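Proton-dependent oligopeptide transporter family protein (Xanthomonas campestris, PDB 6EI3) probably couples proton movement to the transport of peptides across the membrane, as a POT-family member of the Major Facilitator Superfamily. Local coordinates at residues 126-131 against 192-197; 211-216 against 269-274. All coordinates share one frame; numbering follows the deposited sequence.

In the fold
Contacts 1 and 2 come in series along the chain, the first closing before the second opens. Contact 1 (126-131 with 192-197) ties the region at the end of helix 121-127 to the loop that follows helix 168-188. That loop runs into helix 206-215, whose last turn meets the end of helix 248-270 in contact 2 (211-216 with 269-274). Their centres lie 36 Å apart and their nearest atoms about 18 Å, so they do not touch. Each involves the connection that leads out of the first six-helix bundle of the MFS fold toward helix 281-306: contact 1 holds its start against that bundle, contact 2 folds its later parts on each other.

Contact 1: 126-131 against 192-197; sequences VDQFDQ and RYVRVP
Gln-128 and Val-194 are the closest CA pair across the contact, 5.4 Å apart, both residues being in non-helical chain. The Gln-128 amide spans the main chain of Val-194 and takes both of its polar groups. Val-194 N donates to Gln-128 OE1 at 2.8 Å in an almost straight bond (178°), and Gln-128 NE2 returns one to Val-194 O at 3.2 Å. Each bond lies in the plane of its acceptor carbonyl and meets a lone pair. A bend at chi2 (-48°) turns CD of Gln-128 toward the loop. The amide has further partners: OE1 also accepts from Gln-3 near the N-terminus, and NE2 donates to Phe-124 O.

Beside it, one water joins the segments, giving protons to Asp-127 OD2 at 2.7 Å and to Val-194 O, and accepting one from Val-196 N at 3.0 Å. Val-196 crosses Asp-127 at about a right angle, with its CG2 3.3 Å from OD2, while CG1 of Val-194 packs on the backbone O of Asp-127 at 3.3 Å. The same OD2 forms a salt bridge with Lys-75. With both ends of its amide bonded, Gln-128 is fixed against a flip and reads the loop's backbone much as a neighbouring strand would; the lysine probably stabilises the Asp-127 charge.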
loop_
_atom_site.group_PDB
_atom_site.type_symbol
_atom_site.label_atom_id
_atom_site.label_comp_id
_atom_site.label_asym_id
_atom_site.label_seq_id
_atom_site.Cartn_x
_atom_site.Cartn_y
_atom_site.Cartn_z
ATOM N N VAL A 126 14.624 -4.092 15.137
ATOM C CA VAL A 126 14.270 -4.830 16.368
ATOM C C VAL A 126 15.427 -5.796 16.773
ATOM O O VAL A 126 15.749 -5.889 17.956
ATOM C CB VAL A 126 12.895 -5.549 16.255
ATOM C CG1 VAL A 126 12.545 -6.311 17.538
ATOM C CG2 VAL A 126 11.784 -4.566 15.912
ATOM N N ASP A 127 16.089 -6.435 15.774
ATOM C CA ASP A 127 17.243 -7.346 15.961
ATOM C C ASP A 127 18.398 -6.680 16.718
ATOM O O ASP A 127 19.194 -7.379 17.315
ATOM C CB ASP A 127 17.806 -7.803 14.591
ATOM C CG ASP A 127 16.956 -8.787 13.810
ATOM O OD1 ASP A 127 15.952 -9.286 14.371
ATOM O OD2 ASP A 127 17.290 -9.054 12.627
ATOM N N GLN A 128 18.517 -5.344 16.656
ATOM C CA GLN A 128 19.615 -4.616 17.303
ATOM C C GLN A 128 19.520 -4.581 18.821
ATOM O O GLN A 128 20.516 -4.279 19.473
ATOM C CB GLN A 128 19.766 -3.202 16.728
ATOM C CG GLN A 128 19.894 -3.164 15.190
ATOM C CD GLN A 128 20.905 -4.159 14.672
ATOM O OE1 GLN A 128 22.059 -4.178 15.101
ATOM N NE2 GLN A 128 20.471 -5.054 13.782
ATOM N N PHE A 129 18.333 -4.911 19.378
ATOM C CA PHE A 129 18.066 -4.959 20.822
ATOM C C PHE A 129 18.209 -6.393 21.330
ATOM O O PHE A 129 17.655 -7.311 20.718
ATOM C CB PHE A 129 16.632 -4.454 21.115
ATOM C CG PHE A 129 16.425 -2.994 20.801
ATOM C CD1 PHE A 129 16.025 -2.588 19.530
ATOM C CD2 PHE A 129 16.633 -2.020 21.773
ATOM C CE1 PHE A 129 15.839 -1.238 19.236
ATOM C CE2 PHE A 129 16.443 -0.664 21.479
ATOM C CZ PHE A 129 16.050 -0.284 20.209
ATOM N N ASP A 130 18.902 -6.593 22.470
ATOM C CA ASP A 130 19.022 -7.940 23.049
ATOM C C ASP A 130 17.626 -8.482 23.413
ATOM O O ASP A 130 16.725 -7.687 23.672
ATOM C CB ASP A 130 20.020 -7.993 24.217
ATOM C CG ASP A 130 19.619 -7.213 25.453
ATOM O OD1 ASP A 130 18.836 -7.751 26.264
ATOM O OD2 ASP A 130 20.157 -6.098 25.653
ATOM N N GLN A 131 17.433 -9.816 23.335
ATOM C CA GLN A 131 16.166 -10.535 23.536
ATOM C C GLN A 131 15.389 -10.152 24.829
ATOM O O GLN A 131 14.163 -10.298 24.852
ATOM C CB GLN A 131 16.402 -12.058 23.465
ATOM C CG GLN A 131 15.294 -12.838 22.756
ATOM C CD GLN A 131 15.302 -12.736 21.247
ATOM O OE1 GLN A 131 16.345 -12.795 20.587
ATOM N NE2 GLN A 131 14.120 -12.657 20.660
ATOM N N ARG A 192 28.864 -2.595 13.256
ATOM C CA ARG A 192 28.188 -2.510 14.553
ATOM C C ARG A 192 26.888 -3.329 14.616
ATOM O O ARG A 192 26.407 -3.599 15.715
ATOM C CB ARG A 192 27.841 -1.033 14.852
ATOM C CG ARG A 192 29.030 -0.077 14.954
ATOM C CD ARG A 192 28.531 1.311 15.319
ATOM N NE ARG A 192 29.524 2.357 15.070
ATOM C CZ ARG A 192 29.673 3.446 15.818
ATOM N NH1 ARG A 192 28.906 3.640 16.884
ATOM N NH2 ARG A 192 30.599 4.346 15.512
ATOM N N TYR A 193 26.301 -3.698 13.461
ATOM C CA TYR A 193 25.025 -4.422 13.487
ATOM C C TYR A 193 25.057 -5.834 14.043
ATOM O O TYR A 193 26.040 -6.562 13.880
ATOM C CB TYR A 193 24.373 -4.477 12.109
ATOM C CG TYR A 193 24.112 -3.132 11.471
ATOM C CD1 TYR A 193 23.554 -2.085 12.201
ATOM C CD2 TYR A 193 24.408 -2.908 10.129
ATOM C CE1 TYR A 193 23.323 -0.839 11.613
ATOM C CE2 TYR A 193 24.138 -1.688 9.521
ATOM C CZ TYR A 193 23.614 -0.649 10.273
ATOM O OH TYR A 193 23.394 0.561 9.676
ATOM N N VAL A 194 23.920 -6.217 14.654
ATOM C CA VAL A 194 23.578 -7.560 15.089
ATOM C C VAL A 194 23.044 -8.236 13.805
ATOM O O VAL A 194 22.125 -7.699 13.185
ATOM C CB VAL A 194 22.506 -7.543 16.225
ATOM C CG1 VAL A 194 22.025 -8.969 16.554
ATOM C CG2 VAL A 194 23.073 -6.867 17.485
ATOM N N ARG A 195 23.625 -9.399 13.395
ATOM C CA ARG A 195 23.153 -10.103 12.188
ATOM C C ARG A 195 22.695 -11.477 12.653
ATOM O O ARG A 195 23.514 -12.378 12.868
ATOM C CB ARG A 195 24.236 -10.170 11.092
ATOM C CG ARG A 195 24.654 -8.803 10.587
ATOM C CD ARG A 195 25.689 -8.863 9.488
ATOM N NE ARG A 195 26.445 -7.608 9.425
ATOM C CZ ARG A 195 27.244 -7.257 8.423
ATOM N NH1 ARG A 195 27.383 -8.046 7.371
ATOM N NH2 ARG A 195 27.895 -6.101 8.462
ATOM N N VAL A 196 21.383 -11.597 12.898
ATOM C CA VAL A 196 20.792 -12.811 13.500
ATOM C C VAL A 196 20.770 -13.999 12.524
ATOM O O VAL A 196 20.851 -13.770 11.319
ATOM C CB VAL A 196 19.388 -12.527 14.113
ATOM C CG1 VAL A 196 19.462 -11.457 15.198
ATOM C CG2 VAL A 196 18.361 -12.150 13.033
ATOM N N PRO A 197 20.663 -15.274 12.994
ATOM C CA PRO A 197 20.581 -16.388 12.029
ATOM C C PRO A 197 19.340 -16.281 11.131
ATOM O O PRO A 197 18.403 -15.536 11.427
ATOM C CB PRO A 197 20.489 -17.634 12.932
ATOM C CG PRO A 197 20.979 -17.193 14.292
ATOM C CD PRO A 197 20.544 -15.760 14.388
HETATM O O HOH W 1 19.883 -9.184 11.957
#

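Contact 2: 211-216 against 269-274; sequences RSALLA and WQLERA
Gln-270 NE2 donates to two successive carbonyls in the last turn of helix 206-215, Leu-214 O at 2.9 Å and Ala-213 O at 3.0 Å. The two bonds differ: at Ala-213 O the donor lies in the carbonyl plane on a lone pair, whereas at Leu-214 O it stands 47° above the plane. CD lies anti to CA (chi2 173°), and the chain runs out extended to this helix end. The amide's OE1 accepts from Leu-226 N, in helix 224-239.

Arg-273 takes the carbonyl of Ala-216, the first residue past the helix. Its NH1 reaches Ala-216 O at 3.1 Å, with that oxygen in the guanidinium plane, and bonds Gly-222 O as well. CG of Gln-270 sits 3.7 Å above the centre of the guanidinium, so the two long side chains are layered. Alongside the polar bonds, small groups meet: Ala-216 CB meets Arg-273 CB at 3.8 Å, and Ala-213 CB lies 4.3 Å from Ala-274 CB.

Side chains of 269-274 thus supply N-H groups to carbonyls at the C-terminal end of helix 206-215, where the positive guanidinium would also suit the helix dipole.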
loop_
_atom_site.group_PDB
_atom_site.type_symbol
_atom_site.label_atom_id
_atom_site.label_comp_id
_atom_site.label_asym_id
_atom_site.label_seq_id
_atom_site.Cartn_x
_atom_site.Cartn_y
_atom_site.Cartn_z
ATOM N N ARG A 211 0.299 -26.640 3.047
ATOM C CA ARG A 211 0.820 -27.772 2.268
ATOM C C ARG A 211 0.151 -29.060 2.743
ATOM O O ARG A 211 -0.400 -29.787 1.919
ATOM C CB ARG A 211 2.351 -27.861 2.431
ATOM C CG ARG A 211 3.077 -28.824 1.481
ATOM C CD ARG A 211 4.594 -28.786 1.676
ATOM N NE ARG A 211 5.155 -27.445 1.455
ATOM C CZ ARG A 211 5.773 -26.716 2.383
ATOM N NH1 ARG A 211 5.953 -27.198 3.607
ATOM N NH2 ARG A 211 6.230 -25.506 2.087
ATOM N N SER A 212 0.142 -29.302 4.077
ATOM C CA SER A 212 -0.494 -30.480 4.676
ATOM C C SER A 212 -2.004 -30.486 4.465
ATOM O O SER A 212 -2.548 -31.533 4.159
ATOM C CB SER A 212 -0.178 -30.574 6.159
ATOM O OG SER A 212 1.208 -30.770 6.382
ATOM N N ALA A 213 -2.675 -29.320 4.601
ATOM C CA ALA A 213 -4.125 -29.174 4.413
ATOM C C ALA A 213 -4.558 -29.543 2.999
ATOM O O ALA A 213 -5.482 -30.334 2.849
ATOM C CB ALA A 213 -4.561 -27.746 4.734
ATOM N N LEU A 214 -3.887 -28.979 1.968
ATOM C CA LEU A 214 -4.198 -29.225 0.554
ATOM C C LEU A 214 -3.865 -30.647 0.073
ATOM O O LEU A 214 -4.657 -31.229 -0.673
ATOM C CB LEU A 214 -3.512 -28.182 -0.357
ATOM C CG LEU A 214 -4.061 -26.745 -0.353
ATOM C CD1 LEU A 214 -3.042 -25.777 -0.926
ATOM C CD2 LEU A 214 -5.362 -26.636 -1.135
ATOM N N LEU A 215 -2.702 -31.199 0.486
ATOM C CA LEU A 215 -2.248 -32.538 0.068
ATOM C C LEU A 215 -2.873 -33.711 0.828
ATOM O O LEU A 215 -2.971 -34.797 0.251
ATOM C CB LEU A 215 -0.711 -32.666 0.116
ATOM C CG LEU A 215 0.133 -31.770 -0.802
ATOM C CD1 LEU A 215 1.596 -31.836 -0.407
ATOM C CD2 LEU A 215 -0.022 -32.147 -2.263
ATOM N N ALA A 216 -3.249 -33.531 2.114
ATOM C CA ALA A 216 -3.835 -34.617 2.920
ATOM C C ALA A 216 -5.103 -35.216 2.329
ATOM O O ALA A 216 -5.995 -34.492 1.887
ATOM C CB ALA A 216 -4.093 -34.160 4.350
ATOM N N TRP A 269 -11.215 -25.117 2.691
ATOM C CA TRP A 269 -12.009 -26.321 2.427
ATOM C C TRP A 269 -11.491 -27.557 3.167
ATOM O O TRP A 269 -12.294 -28.326 3.698
ATOM C CB TRP A 269 -11.991 -26.631 0.920
ATOM C CG TRP A 269 -13.173 -26.154 0.132
ATOM C CD1 TRP A 269 -13.354 -24.913 -0.401
ATOM C CD2 TRP A 269 -14.264 -26.955 -0.334
ATOM N NE1 TRP A 269 -14.515 -24.877 -1.139
ATOM C CE2 TRP A 269 -15.096 -26.117 -1.113
ATOM C CE3 TRP A 269 -14.645 -28.292 -0.142
ATOM C CZ2 TRP A 269 -16.279 -26.576 -1.707
ATOM C CZ3 TRP A 269 -15.817 -28.742 -0.728
ATOM C CH2 TRP A 269 -16.621 -27.888 -1.497
ATOM N N GLN A 270 -10.158 -27.766 3.161
ATOM C CA GLN A 270 -9.489 -28.950 3.706
ATOM C C GLN A 270 -8.580 -28.689 4.914
ATOM O O GLN A 270 -7.755 -29.546 5.229
ATOM C CB GLN A 270 -8.635 -29.594 2.591
ATOM C CG GLN A 270 -9.392 -30.155 1.405
ATOM C CD GLN A 270 -8.487 -30.621 0.277
ATOM O OE1 GLN A 270 -8.904 -30.668 -0.872
ATOM N NE2 GLN A 270 -7.233 -30.973 0.557
ATOM N N LEU A 271 -8.705 -27.530 5.583
ATOM C CA LEU A 271 -7.845 -27.183 6.718
ATOM C C LEU A 271 -7.957 -28.165 7.896
ATOM O O LEU A 271 -6.952 -28.414 8.571
ATOM C CB LEU A 271 -8.067 -25.726 7.168
ATOM C CG LEU A 271 -7.161 -25.193 8.266
ATOM C CD1 LEU A 271 -5.681 -25.296 7.897
ATOM C CD2 LEU A 271 -7.524 -23.800 8.610
ATOM N N GLU A 272 -9.147 -28.742 8.119
ATOM C CA GLU A 272 -9.348 -29.719 9.195
ATOM C C GLU A 272 -8.515 -30.999 9.011
ATOM O O GLU A 272 -8.202 -31.645 10.005
ATOM C CB GLU A 272 -10.839 -30.040 9.416
ATOM C CG GLU A 272 -11.632 -28.879 10.007
ATOM C CD GLU A 272 -11.151 -28.349 11.346
ATOM O OE1 GLU A 272 -11.074 -29.144 12.311
ATOM O OE2 GLU A 272 -10.857 -27.135 11.433
ATOM N N ARG A 273 -8.094 -31.323 7.761
ATOM C CA ARG A 273 -7.268 -32.513 7.456
ATOM C C ARG A 273 -5.795 -32.351 7.918
ATOM O O ARG A 273 -5.006 -33.294 7.794
ATOM C CB ARG A 273 -7.313 -32.854 5.959
ATOM C CG ARG A 273 -8.706 -33.030 5.374
ATOM C CD ARG A 273 -8.584 -33.263 3.892
ATOM N NE ARG A 273 -9.881 -33.375 3.229
ATOM C CZ ARG A 273 -10.038 -33.835 1.993
ATOM N NH1 ARG A 273 -8.988 -34.257 1.294
ATOM N NH2 ARG A 273 -11.248 -33.903 1.453
ATOM N N ALA A 274 -5.430 -31.157 8.437
ATOM C CA ALA A 274 -4.094 -30.861 8.955
ATOM C C ALA A 274 -3.996 -31.105 10.474
ATOM O O ALA A 274 -2.884 -31.225 10.989
ATOM C CB ALA A 274 -3.720 -29.417 8.635
#